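Local coordinates for protein mirolysin (Tannerella forsythia, PDB 6R7V) that is a metallopeptidase of the pappalysin family within the metzincins, probably cleaving peptide bonds with a zinc ion and held latent here as a cysteine-switch zymogen, at residues A[44-49]-A[102-107]. The protein carries 1 engineered substitution. Sequence-based numbering, arbitrary orientation.
Sequences TILIPV and EFKLAR
With its CG anti to the backbone N (chi1 174°), L46 starts a side chain whose CD1 meets the stem of K104, while the CG of K104 lies anti to its own carbonyl carbon. The lysine chain is extended beyond CG, and the two side chains cross at about a right angle, L46 CD1 touching K104 CG at 3.7 Å and its CD and CE almost as closely. E102, the residue directly across from L46, reaches the same methyl through CB and OE1, and K104 reaches it from the next position on that face. The E102 carboxylate also meets T44, whose CG2 is 3.5 Å from E102 OE2; the T44 hydroxyl instead bonds to N100.

The opposite face is apolar. I47 and F103 lie side by side and point the same way, I47 CB standing 3.8 Å from F103 CD2. V49 adds CG2 at the edge of the phenylalanine ring, near its plane, 4.0 Å from F103 CD2.

The extended strands alternate their side chains between the two faces, and the parallel register sets L46 beside E102, I47 beside F103 and V49 beside L105. Five backbone bonds join the segments, from E102 N to I45 O (2.8 Å) through to A106 N on V49 O. I47 and V49 supply both the N-H and the C=O groups used here, so P48 between them needs no N-H on this side; its backbone bonds instead to L152 of strand 152-157, the other neighbour.

Strands 45-55 and 101-105, with helix 64-77 in the connection between them, form a beta-alpha-beta crossover. The helix packs on the sheet face bearing F103, V49 and L105, through I71 and L74, and F78 meets the F103 ring edge-to-face. Beyond L46 and P48 lies helix 304-307.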
loop_
_atom_site.group_PDB
_atom_site.type_symbol
_atom_site.label_atom_id
_atom_site.label_comp_id
_atom_site.label_asym_id
_atom_site.label_seq_id
_atom_site.Cartn_x
_atom_site.Cartn_y
_atom_site.Cartn_z
ATOM N N THR A 44 11.648 -1.747 15.435
ATOM C CA THR A 44 11.538 -1.513 14.017
ATOM C C THR A 44 11.146 -2.788 13.292
ATOM O O THR A 44 11.693 -3.868 13.571
ATOM C CB THR A 44 12.845 -0.956 13.448
ATOM O OG1 THR A 44 13.211 0.229 14.154
ATOM C CG2 THR A 44 12.706 -0.594 11.981
ATOM N N ILE A 45 10.143 -2.678 12.401
ATOM C CA ILE A 45 9.671 -3.783 11.581
ATOM C C ILE A 45 10.392 -3.660 10.254
ATOM O O ILE A 45 10.386 -2.577 9.665
ATOM C CB ILE A 45 8.132 -3.701 11.435
ATOM C CG1 ILE A 45 7.460 -3.988 12.785
ATOM C CG2 ILE A 45 7.644 -4.643 10.326
ATOM C CD1 ILE A 45 5.973 -3.602 12.825
ATOM N N LEU A 46 11.053 -4.738 9.812
ATOM C CA LEU A 46 11.786 -4.724 8.549
ATOM C C LEU A 46 11.060 -5.589 7.526
ATOM O O LEU A 46 10.748 -6.748 7.795
ATOM C CB LEU A 46 13.221 -5.245 8.786
ATOM C CG LEU A 46 14.109 -5.431 7.551
ATOM C CD1 LEU A 46 14.270 -4.137 6.768
ATOM C CD2 LEU A 46 15.488 -5.948 7.985
ATOM N N ILE A 47 10.873 -5.034 6.336
ATOM C CA ILE A 47 10.191 -5.715 5.252
ATOM C C ILE A 47 11.149 -5.975 4.104
ATOM O O ILE A 47 11.498 -5.023 3.407
ATOM C CB ILE A 47 9.011 -4.849 4.729
ATOM C CG1 ILE A 47 8.036 -4.389 5.834
ATOM C CG2 ILE A 47 8.257 -5.571 3.572
ATOM C CD1 ILE A 47 7.293 -5.369 6.480
ATOM N N PRO A 48 11.528 -7.248 3.834
ATOM C CA PRO A 48 12.306 -7.567 2.611
ATOM C C PRO A 48 11.419 -7.413 1.398
ATOM O O PRO A 48 10.275 -7.876 1.409
ATOM C CB PRO A 48 12.676 -9.060 2.803
ATOM C CG PRO A 48 12.431 -9.354 4.283
ATOM C CD PRO A 48 11.235 -8.468 4.614
ATOM N N VAL A 49 11.915 -6.750 0.348
ATOM C CA VAL A 49 11.124 -6.467 -0.830
ATOM C C VAL A 49 11.743 -7.093 -2.056
ATOM O O VAL A 49 12.953 -7.044 -2.252
ATOM C CB VAL A 49 11.024 -4.919 -1.031
ATOM C CG1 VAL A 49 10.273 -4.554 -2.323
ATOM C CG2 VAL A 49 10.354 -4.247 0.175
ATOM N N GLU A 102 10.643 -0.270 8.070
ATOM C CA GLU A 102 11.699 -0.147 7.060
ATOM C C GLU A 102 11.507 -1.123 5.932
ATOM O O GLU A 102 11.063 -2.244 6.176
ATOM C CB GLU A 102 13.073 -0.504 7.673
ATOM C CG GLU A 102 13.736 0.502 8.558
ATOM C CD GLU A 102 14.980 -0.057 9.232
ATOM O OE1 GLU A 102 15.408 -1.195 8.934
ATOM O OE2 GLU A 102 15.476 0.631 10.133
ATOM N N PHE A 103 11.997 -0.772 4.747
ATOM C CA PHE A 103 11.910 -1.596 3.547
ATOM C C PHE A 103 13.285 -1.751 2.982
ATOM O O PHE A 103 14.036 -0.777 2.916
ATOM C CB PHE A 103 10.995 -0.943 2.502
ATOM C CG PHE A 103 9.573 -0.760 2.964
ATOM C CD1 PHE A 103 9.214 0.333 3.753
ATOM C CD2 PHE A 103 8.594 -1.698 2.648
ATOM C CE1 PHE A 103 7.898 0.500 4.187
ATOM C CE2 PHE A 103 7.284 -1.552 3.119
ATOM C CZ PHE A 103 6.941 -0.443 3.884
ATOM N N LYS A 104 13.655 -2.983 2.617
ATOM C CA LYS A 104 14.960 -3.194 1.991
ATOM C C LYS A 104 14.808 -4.182 0.881
ATOM O O LYS A 104 14.163 -5.222 1.061
ATOM C CB LYS A 104 16.023 -3.715 2.979
ATOM C CG LYS A 104 16.459 -2.751 4.064
ATOM C CD LYS A 104 17.547 -3.396 4.945
ATOM C CE LYS A 104 17.676 -2.637 6.232
ATOM N NZ LYS A 104 18.782 -3.149 7.076
ATOM N N LEU A 105 15.484 -3.930 -0.250
ATOM C CA LEU A 105 15.447 -4.915 -1.307
ATOM C C LEU A 105 16.147 -6.194 -0.850
ATOM O O LEU A 105 17.213 -6.140 -0.223
ATOM C CB LEU A 105 16.151 -4.375 -2.550
ATOM C CG LEU A 105 15.413 -3.241 -3.289
ATOM C CD1 LEU A 105 16.318 -2.658 -4.403
ATOM C CD2 LEU A 105 14.125 -3.775 -3.955
ATOM N N ALA A 106 15.544 -7.337 -1.162
ATOM C CA ALA A 106 16.113 -8.632 -0.818
ATOM C C ALA A 106 17.487 -8.823 -1.429
ATOM O O ALA A 106 17.761 -8.343 -2.522
ATOM C CB ALA A 106 15.189 -9.737 -1.321
ATOM N N ARG A 107 18.352 -9.554 -0.718
ATOM C CA ARG A 107 19.687 -9.877 -1.185
ATOM C C ARG A 107 19.856 -11.383 -1.329
ATOM O O ARG A 107 20.865 -11.853 -1.857
ATOM C CB ARG A 107 20.775 -9.278 -0.280
ATOM C CG ARG A 107 20.741 -7.745 -0.252
ATOM C CD ARG A 107 21.066 -7.064 -1.581
ATOM N NE ARG A 107 22.288 -7.569 -2.218
ATOM C CZ ARG A 107 23.521 -7.142 -1.955
ATOM N NH1 ARG A 107 23.723 -6.185 -1.058
ATOM N NH2 ARG A 107 24.560 -7.670 -2.589
#